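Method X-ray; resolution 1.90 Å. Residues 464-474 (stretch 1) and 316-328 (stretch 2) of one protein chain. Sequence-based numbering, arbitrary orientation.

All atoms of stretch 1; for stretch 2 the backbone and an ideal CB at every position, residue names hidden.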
ATOM      1  N   TYR A 464     -11.157 -13.901  11.946  1.00 11.32           N
ATOM      2  CA  TYR A 464     -11.399 -13.620  10.530  1.00 11.75           C
ATOM      3  C   TYR A 464     -12.598 -14.426  10.021  1.00 11.22           C
ATOM      4  O   TYR A 464     -12.794 -14.595   8.809  1.00 10.75           O
ATOM      5  CB  TYR A 464     -10.121 -13.875   9.690  1.00 12.46           C
ATOM      6  CG  TYR A 464      -8.935 -13.230  10.379  1.00 12.86           C
ATOM      7  CD1 TYR A 464      -8.810 -11.857  10.460  1.00 14.44           C
ATOM      8  CD2 TYR A 464      -8.023 -14.002  11.045  1.00 13.59           C
ATOM      9  CE1 TYR A 464      -7.775 -11.270  11.190  1.00 15.24           C
ATOM     10  CE2 TYR A 464      -6.987 -13.443  11.768  1.00 14.65           C
ATOM     11  CZ  TYR A 464      -6.855 -12.090  11.843  1.00 15.08           C
ATOM     12  OH  TYR A 464      -5.798 -11.588  12.603  1.00 17.55           O
ATOM     13  N   ARG A 465     -13.407 -14.889  10.965  1.00 10.75           N
ATOM     14  CA  ARG A 465     -14.547 -15.772  10.665  1.00 11.21           C
ATOM     15  C   ARG A 465     -15.472 -15.236   9.566  1.00 10.40           C
ATOM     16  O   ARG A 465     -15.935 -16.011   8.718  1.00 10.33           O
ATOM     17  CB  ARG A 465     -15.330 -16.036  11.957  1.00 11.50           C
ATOM     18  CG  ARG A 465     -16.494 -16.987  11.803  1.00 12.06           C
ATOM     19  CD  ARG A 465     -16.022 -18.414  11.606  1.00 12.38           C
ATOM     20  NE  ARG A 465     -17.129 -19.330  11.341  1.00 12.23           N
ATOM     21  CZ  ARG A 465     -17.626 -19.617  10.142  1.00 12.98           C
ATOM     22  NH1 ARG A 465     -17.158 -19.045   9.040  1.00 12.77           N
ATOM     23  NH2 ARG A 465     -18.629 -20.485  10.058  1.00 13.59           N
ATOM     24  N   LEU A 466     -15.709 -13.926   9.550  1.00 10.74           N
ATOM     25  CA  LEU A 466     -16.685 -13.326   8.638  1.00 10.91           C
ATOM     26  C   LEU A 466     -16.176 -13.210   7.192  1.00 10.92           C
ATOM     27  O   LEU A 466     -16.934 -12.852   6.277  1.00 10.34           O
ATOM     28  CB  LEU A 466     -17.135 -11.957   9.156  1.00 11.43           C
ATOM     29  CG  LEU A 466     -17.925 -11.946  10.469  1.00 12.23           C
ATOM     30  CD1 LEU A 466     -18.299 -10.521  10.878  1.00 13.32           C
ATOM     31  CD2 LEU A 466     -19.155 -12.840  10.394  1.00 12.48           C
ATOM     32  N   PHE A 467     -14.895 -13.495   6.992  1.00 10.28           N
ATOM     33  CA  PHE A 467     -14.342 -13.614   5.637  1.00 10.63           C
ATOM     34  C   PHE A 467     -14.549 -15.022   5.058  1.00 10.67           C
ATOM     35  O   PHE A 467     -14.239 -15.245   3.895  1.00 10.29           O
ATOM     36  CB  PHE A 467     -12.846 -13.276   5.610  1.00 10.88           C
ATOM     37  CG  PHE A 467     -12.533 -11.852   5.966  1.00 11.22           C
ATOM     38  CD1 PHE A 467     -12.509 -10.851   4.982  1.00 11.55           C
ATOM     39  CD2 PHE A 467     -12.279 -11.486   7.286  1.00 11.01           C
ATOM     40  CE1 PHE A 467     -12.235  -9.543   5.308  1.00 11.41           C
ATOM     41  CE2 PHE A 467     -12.000 -10.173   7.616  1.00 11.75           C
ATOM     42  CZ  PHE A 467     -11.943  -9.190   6.616  1.00 11.85           C
ATOM     43  N   ASN A 468     -15.088 -15.957   5.861  1.00 10.79           N
ATOM     44  CA  ASN A 468     -14.978 -17.391   5.555  1.00 11.34           C
ATOM     45  C   ASN A 468     -16.327 -18.127   5.501  1.00 11.42           C
ATOM     46  O   ASN A 468     -16.537 -19.096   6.234  1.00 11.55           O
ATOM     47  CB  ASN A 468     -14.071 -18.087   6.597  1.00 11.57           C
ATOM     48  CG  ASN A 468     -12.575 -17.801   6.385  1.00 11.60           C
ATOM     49  OD1 ASN A 468     -11.919 -18.426   5.550  1.00 12.02           O
ATOM     50  ND2 ASN A 468     -12.043 -16.880   7.140  1.00 11.47           N
ATOM     51  N   PRO A 469     -17.230 -17.704   4.610  1.00 11.45           N
ATOM     52  CA  PRO A 469     -18.540 -18.349   4.586  1.00 11.82           C
ATOM     53  C   PRO A 469     -18.554 -19.872   4.365  1.00 12.84           C
ATOM     54  O   PRO A 469     -19.370 -20.555   4.982  1.00 13.86           O
ATOM     55  CB  PRO A 469     -19.280 -17.605   3.464  1.00 11.97           C
ATOM     56  CG  PRO A 469     -18.203 -17.054   2.582  1.00 11.73           C
ATOM     57  CD  PRO A 469     -17.094 -16.698   3.541  1.00 11.60           C
ATOM     58  N   ALA A 470     -17.668 -20.394   3.516  1.00 12.29           N
ATOM     59  CA  ALA A 470     -17.656 -21.810   3.175  1.00 12.76           C
ATOM     60  C   ALA A 470     -16.754 -22.652   4.096  1.00 12.43           C
ATOM     61  O   ALA A 470     -16.513 -23.814   3.816  1.00 12.61           O
ATOM     62  CB  ALA A 470     -17.252 -21.992   1.721  1.00 12.66           C
ATOM     63  N   SER A 471     -16.279 -22.099   5.210  1.00 12.45           N
ATOM     64  CA  SER A 471     -15.435 -22.875   6.147  1.00 12.15           C
ATOM     65  C   SER A 471     -16.250 -24.031   6.720  1.00 12.84           C
ATOM     66  O   SER A 471     -17.392 -23.846   7.110  1.00 12.08           O
ATOM     67  CB  SER A 471     -14.912 -22.024   7.283  1.00 12.57           C
ATOM     68  OG  SER A 471     -14.249 -22.829   8.287  1.00 13.15           O
ATOM     69  N   GLY A 472     -15.662 -25.216   6.778  1.00 12.99           N
ATOM     70  CA  GLY A 472     -16.396 -26.382   7.290  1.00 14.14           C
ATOM     71  C   GLY A 472     -16.646 -26.215   8.775  1.00 14.82           C
ATOM     72  O   GLY A 472     -15.806 -25.668   9.489  1.00 14.82           O
ATOM     73  N   ASN A 473     -17.790 -26.691   9.249  1.00 15.27           N
ATOM     74  CA  ASN A 473     -18.165 -26.523  10.654  1.00 15.70           C
ATOM     75  C   ASN A 473     -18.207 -27.883  11.331  1.00 16.34           C
ATOM     76  O   ASN A 473     -18.867 -28.793  10.846  1.00 16.78           O
ATOM     77  CB  ASN A 473     -19.498 -25.772  10.737  1.00 15.94           C
ATOM     78  CG  ASN A 473     -19.416 -24.387  10.110  1.00 16.50           C
ATOM     79  OD1 ASN A 473     -20.197 -24.019   9.201  1.00 18.38           O
ATOM     80  ND2 ASN A 473     -18.470 -23.618  10.576  1.00 14.91           N
ATOM     81  N   PHE A 474     -17.470 -28.026  12.429  1.00 17.19           N
ATOM     82  CA  PHE A 474     -17.223 -29.348  13.020  1.00 17.71           C
ATOM     83  C   PHE A 474     -18.137 -29.629  14.194  1.00 17.51           C
ATOM     84  O   PHE A 474     -18.770 -28.736  14.732  1.00 16.33           O
ATOM     85  CB  PHE A 474     -15.739 -29.497  13.400  1.00 18.74           C
ATOM     86  CG  PHE A 474     -14.806 -29.291  12.230  1.00 20.78           C
ATOM     87  CD1 PHE A 474     -14.988 -30.013  11.048  1.00 23.89           C
ATOM     88  CD2 PHE A 474     -13.805 -28.335  12.271  1.00 21.54           C
ATOM     89  CE1 PHE A 474     -14.156 -29.793   9.941  1.00 25.00           C
ATOM     90  CE2 PHE A 474     -12.967 -28.126  11.178  1.00 22.58           C
ATOM     91  CZ  PHE A 474     -13.132 -28.858  10.021  1.00 22.74           C
ATOM     92  N   UNK A 316     -26.138 -19.409   4.914  1.00 20.11           N
ATOM     93  CA  UNK A 316     -26.756 -18.499   5.856  1.00 20.75           C
ATOM     94  C   UNK A 316     -26.600 -19.082   7.235  1.00 18.98           C
ATOM     95  O   UNK A 316     -27.085 -20.175   7.515  1.00 19.68           O
ATOM     96  CB  UNK A 316     -28.228 -18.252   5.522  1.00 20.75           C
ATOM     97  N   UNK A 317     -25.900 -18.365   8.098  1.00 16.95           N
ATOM     98  CA  UNK A 317     -25.744 -18.769   9.485  1.00 16.06           C
ATOM     99  C   UNK A 317     -26.172 -17.594  10.340  1.00 15.54           C
ATOM    100  O   UNK A 317     -25.730 -16.471  10.096  1.00 14.96           O
ATOM    101  CB  UNK A 317     -24.309 -19.199   9.797  1.00 16.06           C
ATOM    102  N   UNK A 318     -27.023 -17.833  11.335  1.00 15.58           N
ATOM    103  CA  UNK A 318     -27.546 -16.733  12.177  1.00 15.22           C
ATOM    104  C   UNK A 318     -26.413 -15.907  12.768  1.00 16.72           C
ATOM    105  O   UNK A 318     -25.481 -16.463  13.345  1.00 16.54           O
ATOM    106  CB  UNK A 318     -28.421 -17.286  13.304  1.00 15.22           C
ATOM    107  N   UNK A 319     -26.519 -14.590  12.621  1.00 17.58           N
ATOM    108  CA  UNK A 319     -25.590 -13.627  13.229  1.00 19.44           C
ATOM    109  C   UNK A 319     -24.280 -13.444  12.483  1.00 20.32           C
ATOM    110  O   UNK A 319     -23.378 -12.768  12.978  1.00 21.04           O
ATOM    111  CB  UNK A 319     -25.277 -14.062  14.662  1.00 19.44           C
ATOM    112  N   UNK A 320     -24.155 -14.067  11.314  1.00 19.55           N
ATOM    113  CA  UNK A 320     -22.905 -13.996  10.544  1.00 18.90           C
ATOM    114  C   UNK A 320     -23.160 -13.263   9.240  1.00 17.63           C
ATOM    115  O   UNK A 320     -23.801 -13.786   8.363  1.00 17.80           O
ATOM    116  CB  UNK A 320     -22.342 -15.392  10.272  1.00 18.90           C
ATOM    117  N   UNK A 321     -22.694 -12.025   9.159  1.00 17.73           N
ATOM    118  CA  UNK A 321     -22.859 -11.216   7.949  1.00 18.38           C
ATOM    119  C   UNK A 321     -21.508 -11.179   7.261  1.00 16.36           C
ATOM    120  O   UNK A 321     -20.573 -10.564   7.748  1.00 14.79           O
ATOM    121  CB  UNK A 321     -23.367  -9.807   8.263  1.00 18.38           C
ATOM    122  N   UNK A 322     -21.408 -11.905   6.155  1.00 14.99           N
ATOM    123  CA  UNK A 322     -20.120 -12.174   5.528  1.00 13.71           C
ATOM    124  C   UNK A 322     -19.616 -10.934   4.845  1.00 13.76           C
ATOM    125  O   UNK A 322     -20.392 -10.117   4.336  1.00 12.07           O
ATOM    126  CB  UNK A 322     -20.221 -13.328   4.529  1.00 13.71           C
ATOM    127  N   UNK A 323     -18.300 -10.793   4.834  1.00 13.09           N
ATOM    128  CA  UNK A 323     -17.688  -9.730   4.063  1.00 14.35           C
ATOM    129  C   UNK A 323     -17.715 -10.075   2.585  1.00 13.80           C
ATOM    130  O   UNK A 323     -17.894 -11.232   2.213  1.00 13.52           O
ATOM    131  CB  UNK A 323     -16.253  -9.479   4.531  1.00 14.35           C
ATOM    132  N   UNK A 324     -17.531  -9.057   1.757  1.00 14.48           N
ATOM    133  CA  UNK A 324     -17.651  -9.199   0.291  1.00 16.17           C
ATOM    134  C   UNK A 324     -16.394  -9.602  -0.443  1.00 15.27           C
ATOM    135  O   UNK A 324     -16.456 -10.250  -1.503  1.00 14.28           O
ATOM    136  CB  UNK A 324     -18.137  -7.876  -0.304  1.00 16.17           C
ATOM    137  N   UNK A 325     -15.250  -9.198   0.093  1.00 14.73           N
ATOM    138  CA  UNK A 325     -13.961  -9.556  -0.496  1.00 15.53           C
ATOM    139  C   UNK A 325     -12.850  -9.391   0.557  1.00 14.21           C
ATOM    140  O   UNK A 325     -13.096  -8.868   1.648  1.00 12.75           O
ATOM    141  CB  UNK A 325     -13.673  -8.696  -1.728  1.00 15.53           C
ATOM    142  N   UNK A 326     -11.654  -9.867   0.224  1.00 13.00           N
ATOM    143  CA  UNK A 326     -10.548  -9.892   1.148  1.00 12.71           C
ATOM    144  C   UNK A 326      -9.472  -8.964   0.654  1.00 12.70           C
ATOM    145  O   UNK A 326      -9.029  -9.117  -0.477  1.00 12.78           O
ATOM    146  CB  UNK A 326     -10.007 -11.312   1.327  1.00 12.71           C
ATOM    147  N   UNK A 327      -9.058  -8.000   1.493  1.00 12.27           N
ATOM    148  CA  UNK A 327      -7.932  -7.159   1.166  1.00 12.32           C
ATOM    149  C   UNK A 327      -6.663  -7.626   1.872  1.00 12.34           C
ATOM    150  O   UNK A 327      -6.722  -8.069   3.027  1.00 11.52           O
ATOM    151  CB  UNK A 327      -8.239  -5.705   1.531  1.00 12.32           C
ATOM    152  N   UNK A 328      -5.547  -7.513   1.159  1.00 12.16           N
ATOM    153  CA  UNK A 328      -4.230  -7.826   1.679  1.00 12.08           C
ATOM    154  C   UNK A 328      -3.266  -6.727   1.251  1.00 12.36           C
ATOM    155  O   UNK A 328      -3.135  -6.440   0.058  1.00 13.38           O
ATOM    156  CB  UNK A 328      -3.756  -9.197   1.194  1.00 12.08           C
TER

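Position 316 lies beyond the reach of stretch 1, its ideal CB having nothing of that stretch within 5.5 Å, so almost any residue would serve; it is Gln316. At 317 the CA-to-CB bond points toward stretch 1, across a gap that only a side chain of some length could close, near the end of Arg465 and the amide of Asn473. A branched aliphatic, a polar amide or an acid would all be plausible. The residue is Leu317, whose CD1 lies 3.7 Å from Arg465 NH2 and 4.0 Å from Asn473 OD1, a purely van der Waals approach.

Position 318 is out of reach and permissive; it is Lys318. At 319, phi of 80° and psi of 6° favour glycine, and Gly319 completes the type II turn from Leu317 to 320, closed by a backbone hydrogen bond from the N of 320 to Leu317 O (3.1 Å).

The CB at 320 points sideways, 4.1 Å from Leu466 CD2, and the Arg465 side chain lies further along. A long chain with an aliphatic shaft would suit, as would a medium-sized apolar residue; an acid could be drawn to the guanidinium. Lys320 is found. Its CE packs 3.8 Å from Arg465 CG and its CD lies over one face of the guanidinium, so the methylenes make the contact despite the like charges. At 321 the CB points away, and polar residues are natural; Asn321 contributes mainly its backbone, with its O 3.8 Å from Leu466 CD2.

Position 322 is more demanding. Its ideal CB lies 3.8 Å from Leu466 O and 4.5 Å from Pro469 CB. The bond points sideways, but a long side chain could turn back along the surface formed by Arg465, Leu466 and Pro469, which favours a large flat or aliphatic group. Trp322, with chi1 m, fills it. Pro469 CA sits 3.5 Å from the centroid of the six-membered ring and 2° off its normal, a CH-pi contact over the face, while Arg465 O approaches the ring edge 3.4 Å from Trp322 CZ3.

At 323 the backbone N donates to Leu466 O (2.9 Å, 168°), a nearly straight hydrogen bond open to any residue but proline. The CB points toward stretch 1, 4.0 Å from Phe467 CD1, so an aromatic or aliphatic side chain would suit. The residue is His323, whose imidazole sets its edge toward the face of Phe467, with CD2 3.5 Å from Phe467 CZ.

Positions 324 and 325 direct their CBs away, leaving polar residues free: Asn324 and Asn325, the latter placing its O 3.8 Å from Phe467 CE1 at the ring edge. At 326 the CB lies 4.5 Å from Phe467 CD1, suiting a small or branched side chain; Thr326 brings CG2 to 4.2 Å from Phe467 CD1. Position 327 points sideways with nothing of stretch 1 within 5.5 Å of its ideal CB, so many residues would be tolerated, and phi of -100° does not call for proline; Pro327 CD reaches 4.1 Å from Phe467 CE1. Position 328 is out of reach and would accept almost any residue; Tyr328 makes no contact here.

Stretch 2, residues 316-328: QLKGKNWHNNTPY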
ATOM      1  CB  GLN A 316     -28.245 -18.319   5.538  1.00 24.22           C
ATOM      2  CG  GLN A 316     -28.557 -17.900   4.107  1.00 27.03           C
ATOM      3  CD  GLN A 316     -30.056 -17.909   3.850  1.00 32.64           C
ATOM      4  OE1 GLN A 316     -30.610 -18.888   3.348  1.00 39.72           O
ATOM      5  NE2 GLN A 316     -30.722 -16.840   4.236  1.00 33.86           N
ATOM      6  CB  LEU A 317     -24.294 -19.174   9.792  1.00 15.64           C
ATOM      7  CG  LEU A 317     -23.716 -20.423   9.090  1.00 15.33           C
ATOM      8  CD1 LEU A 317     -22.206 -20.526   9.274  1.00 15.29           C
ATOM      9  CD2 LEU A 317     -24.369 -21.697   9.579  1.00 15.48           C
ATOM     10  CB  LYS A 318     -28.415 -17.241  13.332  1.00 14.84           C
ATOM     11  CG  LYS A 318     -29.118 -16.131  14.095  1.00 15.35           C
ATOM     12  CD  LYS A 318     -30.091 -16.661  15.136  1.00 15.78           C
ATOM     13  CE  LYS A 318     -30.782 -15.530  15.885  1.00 15.82           C
ATOM     14  NZ  LYS A 318     -31.651 -16.132  16.947  1.00 15.82           N
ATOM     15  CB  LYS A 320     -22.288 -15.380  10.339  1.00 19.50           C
ATOM     16  CG  LYS A 320     -21.561 -15.819  11.607  1.00 20.75           C
ATOM     17  CD  LYS A 320     -20.911 -17.159  11.523  1.00 22.15           C
ATOM     18  CE  LYS A 320     -20.147 -17.428  12.809  1.00 22.26           C
ATOM     19  NZ  LYS A 320     -21.064 -17.732  13.933  1.00 22.49           N
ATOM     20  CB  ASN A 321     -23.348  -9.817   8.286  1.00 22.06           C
ATOM     21  CG  ASN A 321     -24.716  -9.820   8.947  1.00 25.88           C
ATOM     22  OD1 ASN A 321     -25.664 -10.430   8.452  1.00 30.36           O
ATOM     23  ND2 ASN A 321     -24.829  -9.128  10.073  1.00 29.29           N
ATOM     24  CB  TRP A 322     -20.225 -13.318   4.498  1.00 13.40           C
ATOM     25  CG  TRP A 322     -20.907 -14.559   5.018  1.00 12.70           C
ATOM     26  CD1 TRP A 322     -22.100 -15.069   4.595  1.00 12.25           C
ATOM     27  CD2 TRP A 322     -20.444 -15.447   6.065  1.00 12.18           C
ATOM     28  NE1 TRP A 322     -22.396 -16.216   5.289  1.00 12.26           N
ATOM     29  CE2 TRP A 322     -21.408 -16.461   6.205  1.00 11.98           C
ATOM     30  CE3 TRP A 322     -19.302 -15.493   6.869  1.00 12.03           C
ATOM     31  CZ2 TRP A 322     -21.276 -17.500   7.122  1.00 12.24           C
ATOM     32  CZ3 TRP A 322     -19.175 -16.523   7.788  1.00 11.95           C
ATOM     33  CH2 TRP A 322     -20.151 -17.514   7.900  1.00 12.33           C
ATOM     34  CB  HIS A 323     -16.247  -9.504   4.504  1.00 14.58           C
ATOM     35  CG  HIS A 323     -16.125  -9.077   5.918  1.00 14.97           C
ATOM     36  ND1 HIS A 323     -16.870  -8.042   6.445  1.00 15.82           N
ATOM     37  CD2 HIS A 323     -15.364  -9.553   6.928  1.00 14.45           C
ATOM     38  CE1 HIS A 323     -16.549  -7.889   7.720  1.00 16.33           C
ATOM     39  NE2 HIS A 323     -15.621  -8.779   8.028  1.00 15.32           N
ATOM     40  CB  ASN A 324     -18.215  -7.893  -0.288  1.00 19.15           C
ATOM     41  CG  ASN A 324     -19.657  -7.664   0.157  1.00 23.04           C
ATOM     42  OD1 ASN A 324     -20.415  -8.614   0.290  1.00 25.85           O
ATOM     43  ND2 ASN A 324     -20.030  -6.424   0.399  1.00 26.50           N
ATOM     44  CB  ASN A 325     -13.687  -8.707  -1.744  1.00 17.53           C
ATOM     45  CG  ASN A 325     -13.650  -7.225  -1.436  1.00 21.19           C
ATOM     46  OD1 ASN A 325     -12.784  -6.758  -0.721  1.00 22.96           O
ATOM     47  ND2 ASN A 325     -14.610  -6.484  -1.968  1.00 24.56           N
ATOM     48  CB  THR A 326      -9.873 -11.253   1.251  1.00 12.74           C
ATOM     49  OG1 THR A 326     -10.850 -12.287   1.120  1.00 13.72           O
ATOM     50  CG2 THR A 326      -9.121 -11.353   2.575  1.00 12.41           C
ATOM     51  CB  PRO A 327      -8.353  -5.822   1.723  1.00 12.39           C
ATOM     52  CG  PRO A 327      -9.137  -6.182   2.962  1.00 12.37           C
ATOM     53  CD  PRO A 327      -9.722  -7.544   2.725  1.00 12.11           C
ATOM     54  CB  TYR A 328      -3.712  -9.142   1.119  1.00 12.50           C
ATOM     55  CG  TYR A 328      -4.629 -10.352   1.177  1.00 12.68           C
ATOM     56  CD1 TYR A 328      -5.579 -10.569   0.190  1.00 12.83           C
ATOM     57  CD2 TYR A 328      -4.490 -11.317   2.182  1.00 12.72           C
ATOM     58  CE1 TYR A 328      -6.374 -11.706   0.192  1.00 13.24           C
ATOM     59  CE2 TYR A 328      -5.299 -12.449   2.204  1.00 13.21           C
ATOM     60  CZ  TYR A 328      -6.235 -12.634   1.203  1.00 13.26           C
ATOM     61  OH  TYR A 328      -7.032 -13.761   1.174  1.00 14.04           O
TER
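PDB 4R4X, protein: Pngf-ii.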